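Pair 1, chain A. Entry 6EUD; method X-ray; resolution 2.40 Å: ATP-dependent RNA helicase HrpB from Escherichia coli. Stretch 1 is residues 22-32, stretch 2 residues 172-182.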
# COMPACT_ATOMS: atom_id res chain seq x y z
N CYS A 22 -26.93 26.03 -3.65
CA CYS A 22 -26.47 26.72 -2.44
C CYS A 22 -25.01 26.43 -2.13
O CYS A 22 -24.28 27.30 -1.66
CB CYS A 22 -27.33 26.31 -1.24
SG CYS A 22 -26.72 26.91 0.36
N ALA A 23 -24.59 25.19 -2.39
CA ALA A 23 -23.25 24.74 -2.04
C ALA A 23 -22.48 24.16 -3.23
O ALA A 23 -23.08 23.70 -4.21
CB ALA A 23 -23.33 23.72 -0.90
N PRO A 24 -21.14 24.20 -3.16
CA PRO A 24 -20.29 23.57 -4.17
C PRO A 24 -20.31 22.03 -4.11
O PRO A 24 -20.05 21.38 -5.12
CB PRO A 24 -18.89 24.13 -3.84
CG PRO A 24 -18.96 24.50 -2.41
CD PRO A 24 -20.36 24.97 -2.17
N GLN A 25 -20.60 21.45 -2.95
CA GLN A 25 -20.77 20.00 -2.86
C GLN A 25 -22.09 19.66 -2.15
O GLN A 25 -22.47 20.29 -1.16
CB GLN A 25 -19.59 19.34 -2.14
CG GLN A 25 -18.25 19.61 -2.77
CD GLN A 25 -17.71 20.98 -2.39
OE1 GLN A 25 -18.00 21.49 -1.30
NE2 GLN A 25 -16.97 21.59 -3.30
N VAL A 26 -22.78 18.65 -2.67
CA VAL A 26 -23.98 18.14 -2.03
C VAL A 26 -23.88 16.63 -1.86
O VAL A 26 -23.63 15.91 -2.82
CB VAL A 26 -25.24 18.47 -2.83
CG1 VAL A 26 -26.44 17.79 -2.22
CG2 VAL A 26 -25.45 19.97 -2.87
N LEU A 27 -24.08 16.15 -0.63
CA LEU A 27 -24.04 14.72 -0.35
C LEU A 27 -25.45 14.12 -0.26
O LEU A 27 -26.28 14.56 0.55
CB LEU A 27 -23.26 14.47 0.95
CG LEU A 27 -23.34 13.07 1.55
CD1 LEU A 27 -22.90 11.99 0.55
CD2 LEU A 27 -22.52 12.98 2.84
N LEU A 28 -25.73 13.13 -1.10
CA LEU A 28 -27.03 12.45 -1.09
C LEU A 28 -26.92 10.99 -0.68
O LEU A 28 -26.12 10.22 -1.22
CB LEU A 28 -27.71 12.53 -2.46
CG LEU A 28 -28.99 11.68 -2.57
CD1 LEU A 28 -30.18 12.28 -1.81
CD2 LEU A 28 -29.34 11.42 -4.02
N SER A 29 -27.75 10.62 0.29
CA SER A 29 -27.84 9.26 0.78
C SER A 29 -29.25 8.71 0.52
O SER A 29 -30.25 9.36 0.84
CB SER A 29 -27.50 9.23 2.27
OG SER A 29 -27.73 7.95 2.82
N ALA A 30 -29.33 7.53 -0.08
CA ALA A 30 -30.59 6.91 -0.46
C ALA A 30 -30.38 5.45 -0.83
O ALA A 30 -29.37 5.13 -1.47
CB ALA A 30 -31.23 7.66 -1.62
N PRO A 31 -31.31 4.56 -0.44
CA PRO A 31 -31.25 3.14 -0.81
C PRO A 31 -31.11 2.97 -2.32
O PRO A 31 -31.46 3.88 -3.06
CB PRO A 31 -32.59 2.58 -0.31
CG PRO A 31 -33.48 3.79 -0.09
CD PRO A 31 -32.54 4.88 0.31
N THR A 32 -30.60 1.83 -2.77
CA THR A 32 -30.19 1.71 -4.16
C THR A 32 -31.36 1.57 -5.14
O THR A 32 -31.30 2.07 -6.27
CB THR A 32 -29.22 0.53 -4.35
OG1 THR A 32 -28.67 0.56 -5.67
CG2 THR A 32 -29.92 -0.80 -4.09
N PRO A 172 -17.33 19.77 5.80
CA PRO A 172 -18.33 20.24 6.77
C PRO A 172 -19.33 21.24 6.18
O PRO A 172 -20.43 21.40 6.72
CB PRO A 172 -17.47 20.91 7.85
CG PRO A 172 -16.09 20.34 7.67
CD PRO A 172 -15.96 20.12 6.20
N GLU A 173 -18.95 21.89 5.09
CA GLU A 173 -19.79 22.88 4.42
C GLU A 173 -20.83 22.23 3.52
O GLU A 173 -21.61 22.91 2.86
CB GLU A 173 -18.94 23.84 3.59
CG GLU A 173 -18.26 23.17 2.38
CD GLU A 173 -17.10 22.26 2.75
OE1 GLU A 173 -16.62 22.32 3.90
OE2 GLU A 173 -16.67 21.46 1.89
N ALA A 174 -20.81 20.90 3.48
CA ALA A 174 -21.59 20.17 2.49
C ALA A 174 -22.92 19.69 3.05
O ALA A 174 -22.96 18.92 4.01
CB ALA A 174 -20.80 19.00 1.97
N PRO A 175 -24.03 20.15 2.44
CA PRO A 175 -25.39 19.76 2.82
C PRO A 175 -25.61 18.27 2.66
O PRO A 175 -25.43 17.73 1.57
CB PRO A 175 -26.27 20.54 1.85
CG PRO A 175 -25.44 21.70 1.44
CD PRO A 175 -24.03 21.18 1.39
N VAL A 176 -26.00 17.61 3.75
CA VAL A 176 -26.34 16.19 3.69
C VAL A 176 -27.84 16.04 3.45
O VAL A 176 -28.66 16.59 4.18
CB VAL A 176 -25.94 15.46 4.98
CG1 VAL A 176 -26.21 13.95 4.85
CG2 VAL A 176 -24.47 15.73 5.31
N VAL A 177 -28.19 15.30 2.41
CA VAL A 177 -29.58 15.14 2.02
C VAL A 177 -29.95 13.66 2.06
O VAL A 177 -29.46 12.87 1.27
CB VAL A 177 -29.82 15.71 0.61
CG1 VAL A 177 -31.20 15.34 0.11
CG2 VAL A 177 -29.63 17.23 0.62
N ILE A 178 -30.83 13.29 2.99
CA ILE A 178 -31.10 11.88 3.26
C ILE A 178 -32.46 11.40 2.77
O ILE A 178 -33.51 11.92 3.17
CB ILE A 178 -31.00 11.56 4.76
CG1 ILE A 178 -29.60 11.89 5.28
CG2 ILE A 178 -31.34 10.09 5.00
CD1 ILE A 178 -29.37 11.56 6.73
N SER A 179 -32.44 10.41 1.90
CA SER A 179 -33.64 9.68 1.56
C SER A 179 -33.58 8.31 2.21
O SER A 179 -32.61 7.58 2.05
CB SER A 179 -33.77 9.55 0.04
OG SER A 179 -34.66 8.51 -0.33
N GLU A 180 -34.60 7.96 2.99
CA GLU A 180 -34.64 6.62 3.55
C GLU A 180 -36.04 6.05 3.50
O GLU A 180 -37.03 6.78 3.56
CB GLU A 180 -34.11 6.61 5.00
CG GLU A 180 -35.18 6.77 6.08
CD GLU A 180 -34.61 6.72 7.49
OE1 GLU A 180 -33.37 6.68 7.64
OE2 GLU A 180 -35.41 6.73 8.45
N GLY A 181 -36.10 4.73 3.36
CA GLY A 181 -37.36 4.02 3.36
C GLY A 181 -37.56 3.31 4.67
O GLY A 181 -36.86 3.59 5.65
N ARG A 182 -38.51 2.38 4.70
CA ARG A 182 -38.80 1.62 5.90
C ARG A 182 -37.71 0.58 6.10
O ARG A 182 -37.47 -0.26 5.24
CB ARG A 182 -40.18 0.97 5.83
CG ARG A 182 -41.32 1.98 5.80
CD ARG A 182 -42.66 1.31 5.94
NE ARG A 182 -43.45 1.90 7.03
CZ ARG A 182 -44.41 2.80 6.86
NH1 ARG A 182 -44.72 3.21 5.64
NH2 ARG A 182 -45.08 3.28 7.90

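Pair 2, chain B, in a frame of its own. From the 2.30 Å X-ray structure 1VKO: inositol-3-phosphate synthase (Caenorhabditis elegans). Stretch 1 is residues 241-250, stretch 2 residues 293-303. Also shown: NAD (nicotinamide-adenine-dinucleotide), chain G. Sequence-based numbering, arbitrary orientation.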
# COMPACT_ATOMS: atom_id res chain seq x y z
N GLU B 241 -38.42 -3.83 30.69
CA GLU B 241 -39.17 -2.63 30.34
C GLU B 241 -38.83 -2.10 28.95
O GLU B 241 -39.58 -1.26 28.46
CB GLU B 241 -38.93 -1.52 31.36
CG GLU B 241 -39.35 -1.85 32.79
CD GLU B 241 -38.47 -1.13 33.79
OE1 GLU B 241 -38.59 0.11 33.89
OE2 GLU B 241 -37.64 -1.80 34.44
N CYS B 242 -37.72 -2.53 28.36
CA CYS B 242 -37.37 -2.16 26.96
C CYS B 242 -36.91 -3.38 26.20
O CYS B 242 -35.97 -4.06 26.62
CB CYS B 242 -36.27 -1.10 26.91
SG CYS B 242 -35.99 -0.36 25.28
N VAL B 243 -37.57 -3.66 25.08
CA VAL B 243 -37.20 -4.81 24.26
C VAL B 243 -36.77 -4.24 22.91
O VAL B 243 -37.51 -3.46 22.30
CB VAL B 243 -38.39 -5.78 24.05
CG1 VAL B 243 -38.02 -6.91 23.14
CG2 VAL B 243 -38.84 -6.35 25.37
N ILE B 244 -35.58 -4.63 22.48
CA ILE B 244 -35.06 -4.23 21.18
C ILE B 244 -34.77 -5.51 20.40
O ILE B 244 -34.17 -6.45 20.94
CB ILE B 244 -33.78 -3.38 21.30
CG1 ILE B 244 -34.04 -2.13 22.10
CG2 ILE B 244 -33.20 -3.00 19.89
CD1 ILE B 244 -32.79 -1.65 22.90
N VAL B 245 -35.24 -5.53 19.15
CA VAL B 245 -34.94 -6.59 18.23
C VAL B 245 -33.99 -6.07 17.15
O VAL B 245 -34.17 -4.96 16.62
CB VAL B 245 -36.20 -7.11 17.57
CG1 VAL B 245 -35.83 -8.01 16.30
CG2 VAL B 245 -37.04 -7.86 18.60
N LEU B 246 -32.98 -6.86 16.83
CA LEU B 246 -31.94 -6.39 15.92
C LEU B 246 -31.51 -7.49 14.98
O LEU B 246 -31.17 -8.62 15.40
CB LEU B 246 -30.74 -5.83 16.72
CG LEU B 246 -29.58 -5.20 15.95
CD1 LEU B 246 -28.92 -4.02 16.74
CD2 LEU B 246 -28.56 -6.29 15.57
N TRP B 247 -31.52 -7.16 13.69
CA TRP B 247 -31.14 -8.06 12.64
C TRP B 247 -29.63 -8.03 12.37
O TRP B 247 -29.06 -7.02 11.88
CB TRP B 247 -31.91 -7.72 11.36
CG TRP B 247 -31.59 -8.66 10.24
CD1 TRP B 247 -30.46 -8.67 9.47
CD2 TRP B 247 -32.40 -9.75 9.80
NE1 TRP B 247 -30.52 -9.71 8.57
CE2 TRP B 247 -31.70 -10.39 8.74
CE3 TRP B 247 -33.65 -10.28 10.19
CZ2 TRP B 247 -32.21 -11.50 8.06
CZ3 TRP B 247 -34.14 -11.40 9.55
CH2 TRP B 247 -33.42 -11.99 8.47
N THR B 248 -29.00 -9.16 12.64
CA THR B 248 -27.60 -9.38 12.34
C THR B 248 -27.44 -10.82 11.81
O THR B 248 -26.44 -11.50 12.09
CB THR B 248 -26.68 -9.09 13.57
OG1 THR B 248 -25.33 -9.37 13.22
CG2 THR B 248 -26.95 -10.04 14.79
N ALA B 249 -28.44 -11.28 11.06
CA ALA B 249 -28.38 -12.50 10.26
C ALA B 249 -27.95 -12.21 8.80
O ALA B 249 -27.65 -11.09 8.45
CB ALA B 249 -29.75 -13.19 10.29
N ASN B 250 -27.90 -13.21 7.94
CA ASN B 250 -27.36 -13.01 6.61
C ASN B 250 -28.15 -12.02 5.81
O ASN B 250 -29.37 -11.87 5.97
CB ASN B 250 -27.21 -14.32 5.84
CG ASN B 250 -26.13 -15.20 6.45
OD1 ASN B 250 -26.43 -16.10 7.26
ND2 ASN B 250 -24.85 -14.88 6.16
N GLY B 293 -44.48 -3.97 20.67
CA GLY B 293 -43.89 -2.82 21.36
C GLY B 293 -42.37 -2.83 21.52
O GLY B 293 -41.82 -1.97 22.22
N ALA B 294 -41.71 -3.81 20.89
CA ALA B 294 -40.23 -3.83 20.74
C ALA B 294 -39.76 -2.97 19.58
O ALA B 294 -40.45 -2.85 18.56
CB ALA B 294 -39.74 -5.26 20.55
N HIS B 295 -38.59 -2.37 19.72
CA HIS B 295 -38.04 -1.54 18.66
C HIS B 295 -37.24 -2.46 17.75
O HIS B 295 -36.83 -3.55 18.14
CB HIS B 295 -37.13 -0.43 19.22
CG HIS B 295 -37.71 0.30 20.39
ND1 HIS B 295 -38.71 1.24 20.25
CD2 HIS B 295 -37.43 0.24 21.71
CE1 HIS B 295 -39.05 1.70 21.44
NE2 HIS B 295 -38.27 1.13 22.34
N TYR B 296 -37.03 -2.01 16.53
CA TYR B 296 -36.40 -2.85 15.55
C TYR B 296 -35.27 -2.15 14.80
O TYR B 296 -35.49 -1.07 14.16
CB TYR B 296 -37.46 -3.42 14.58
CG TYR B 296 -36.87 -4.46 13.66
CD1 TYR B 296 -36.71 -5.79 14.05
CD2 TYR B 296 -36.43 -4.10 12.41
CE1 TYR B 296 -36.15 -6.73 13.19
CE2 TYR B 296 -35.84 -5.01 11.57
CZ TYR B 296 -35.73 -6.31 11.92
OH TYR B 296 -35.14 -7.20 11.00
N ILE B 297 -34.07 -2.76 14.89
CA ILE B 297 -32.86 -2.33 14.15
C ILE B 297 -32.40 -3.30 13.07
O ILE B 297 -32.24 -4.51 13.33
CB ILE B 297 -31.64 -2.08 15.12
CG1 ILE B 297 -32.05 -1.29 16.38
CG2 ILE B 297 -30.43 -1.43 14.36
CD1 ILE B 297 -32.65 0.06 16.12
N ASN B 298 -32.18 -2.76 11.87
CA ASN B 298 -31.70 -3.51 10.71
C ASN B 298 -30.20 -3.24 10.46
O ASN B 298 -29.85 -2.15 9.97
CB ASN B 298 -32.49 -3.10 9.46
CG ASN B 298 -31.94 -3.76 8.15
OD1 ASN B 298 -31.38 -4.85 8.18
ND2 ASN B 298 -32.13 -3.09 7.02
N GLY B 299 -29.37 -4.24 10.77
CA GLY B 299 -27.93 -4.18 10.68
C GLY B 299 -27.40 -4.60 9.32
O GLY B 299 -26.19 -4.53 9.05
N SER B 300 -28.32 -5.01 8.44
CA SER B 300 -27.95 -5.53 7.12
C SER B 300 -28.47 -4.62 5.99
O SER B 300 -29.24 -3.68 6.24
CB SER B 300 -28.47 -6.95 6.94
OG SER B 300 -27.89 -7.83 7.88
N PRO B 301 -27.98 -4.86 4.78
CA PRO B 301 -28.33 -4.05 3.62
C PRO B 301 -29.77 -4.15 3.12
O PRO B 301 -30.20 -3.21 2.46
CB PRO B 301 -27.40 -4.60 2.52
CG PRO B 301 -26.30 -5.17 3.24
CD PRO B 301 -26.95 -5.85 4.44
N GLN B 302 -30.50 -5.25 3.40
CA GLN B 302 -31.83 -5.40 2.78
C GLN B 302 -32.80 -4.30 3.17
O GLN B 302 -32.64 -3.67 4.23
CB GLN B 302 -32.47 -6.74 3.00
CG GLN B 302 -32.96 -6.97 4.44
CD GLN B 302 -31.97 -7.73 5.24
OE1 GLN B 302 -30.81 -7.84 4.83
NE2 GLN B 302 -32.39 -8.27 6.39
N ASN B 303 -33.80 -4.10 2.30
CA ASN B 303 -34.77 -3.00 2.46
C ASN B 303 -35.98 -3.32 3.35
O ASN B 303 -37.12 -3.00 3.02
CB ASN B 303 -35.18 -2.42 1.10
CG ASN B 303 -35.84 -3.43 0.20
OD1 ASN B 303 -35.40 -4.55 0.10
ND2 ASN B 303 -36.90 -3.01 -0.49
PA NAD G . -22.64 -14.68 9.96
O1A NAD G . -22.88 -15.63 8.89
O2A NAD G . -21.51 -15.17 10.78
O5B NAD G . -24.00 -14.52 10.77
C5B NAD G . -25.22 -14.82 10.16
C4B NAD G . -25.97 -15.76 11.09
O4B NAD G . -27.35 -15.57 10.89
C3B NAD G . -25.68 -17.20 10.81
O3B NAD G . -25.70 -17.82 12.09
C2B NAD G . -26.89 -17.73 10.08
O2B NAD G . -27.15 -19.00 10.67
C1B NAD G . -27.98 -16.76 10.54
N9A NAD G . -29.18 -16.55 9.70
C8A NAD G . -29.31 -16.49 8.34
N7A NAD G . -30.61 -16.30 8.05
C5A NAD G . -31.35 -16.24 9.17
C6A NAD G . -32.72 -16.10 9.44
N6A NAD G . -33.66 -16.03 8.48
N1A NAD G . -33.14 -16.11 10.75
C2A NAD G . -32.25 -16.28 11.76
N3A NAD G . -30.93 -16.46 11.48
C4A NAD G . -30.46 -16.43 10.21
O3 NAD G . -22.37 -13.18 9.40
PN NAD G . -21.93 -12.02 10.40
O1N NAD G . -22.42 -12.40 11.75
O2N NAD G . -20.49 -11.80 10.20
O5D NAD G . -22.82 -10.73 10.00
C5D NAD G . -24.22 -10.84 9.80
C4D NAD G . -24.83 -9.72 8.95
O4D NAD G . -24.37 -8.46 9.37
C3D NAD G . -24.50 -9.82 7.45
O3D NAD G . -25.65 -9.49 6.72
C2D NAD G . -23.55 -8.67 7.23
O2D NAD G . -23.60 -8.09 5.94
C1D NAD G . -24.05 -7.68 8.24
N1N NAD G . -22.97 -6.72 8.41
C2N NAD G . -21.76 -7.12 8.89
C3N NAD G . -20.75 -6.20 9.01
C7N NAD G . -19.62 -6.59 9.88
O7N NAD G . -19.67 -7.91 10.39
N7N NAD G . -18.65 -5.71 10.16
C4N NAD G . -20.95 -4.85 8.66
C5N NAD G . -22.17 -4.47 8.15
C6N NAD G . -23.19 -5.42 8.02
O HOH W 1 -39.83 -2.07 24.25

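What backbone geometry do the two pairs share? Each joins two parallel strands whose directions differ by 21°, and 14 central residues superpose with an RMSD of 0.7 Å. The same ladder of hydrogen bonds runs through both. In pair 1, A:Leu27 N donates to A:Pro175 O (3.0 Å), A:Val177 N to A:Leu27 O (2.8 Å), A:Ser29 N to A:Val177 O (3.0 Å) and A:Ser179 N to A:Ser29 O (2.6 Å). The matching rungs in pair 2 are B:Val245 N to B:His295 O (2.7 Å), B:Ile297 N to B:Val245 O (2.8 Å), B:Trp247 N to B:Ile297 O (2.8 Å) and B:Gly299 N to B:Trp247 O (3.0 Å).

Where does the ladder differ? A:Pro175 matches B:His295, and proline has no amide hydrogen to give. B:His295 N donates to B:Val243 O at 3.0 Å, adding a rung; in pair 1 the ring carbon A:Pro175 CD sits 3.1 Å from A:Gln25 O instead. The proline also packs its CD against A:Ala23 CB at 3.5 Å, whereas the histidine ring turns its edge to B:Cys242, with CD2 3.9 Å from SG.

Which side chains solve the packing alike? On the face carrying A:Leu28 and A:Val177, A:Leu28 matches another leucine, B:Leu246, and A:Val177 matches the longer B:Ile297. A:Leu28 CD1 lies 3.8 Å from A:Val177 CG1, and B:Leu246 CD1 lies 3.7 Å from B:Ile297 CB. A:Val26 matches B:Ile244, their side-chain centres only 0.4 Å apart, and each also reaches the second strand: A:Val26 CG1 is 4.3 Å from A:Val177 CG2, B:Ile244 CG2 4.1 Å from B:Ile297 CG1.

How do the side chains on the other face differ? Pair 1 places A:Leu27 beside A:Val176, with CD2 and CG2 4.2 Å apart, and the small A:Ser29 beside A:Ile178. Pair 2 has the shorter B:Val245 beside the larger B:Tyr296; CG1 of the valine meets CD1 at the ring edge at 3.3 Å. At the serine position stands B:Trp247, whose CB is 3.3 Å from B:Tyr296 OH and whose indole has B:Gln302 NE2 over one face and B:Ser300 OG at its edge.

What happens beyond the strands? A:Ser179 approaches A:Ala30 through their CB atoms, 3.6 Å apart. Its counterpart B:Gly299 has no side chain, and an ideal CB there would lie 2.6 Å from B:Trp247 O, a clash. Next along, B:Ser300 OG hydrogen-bonds NAD O3D at 3.0 Å, while the CA-to-CB bond of the matching A:Glu180 points away from the first stretch.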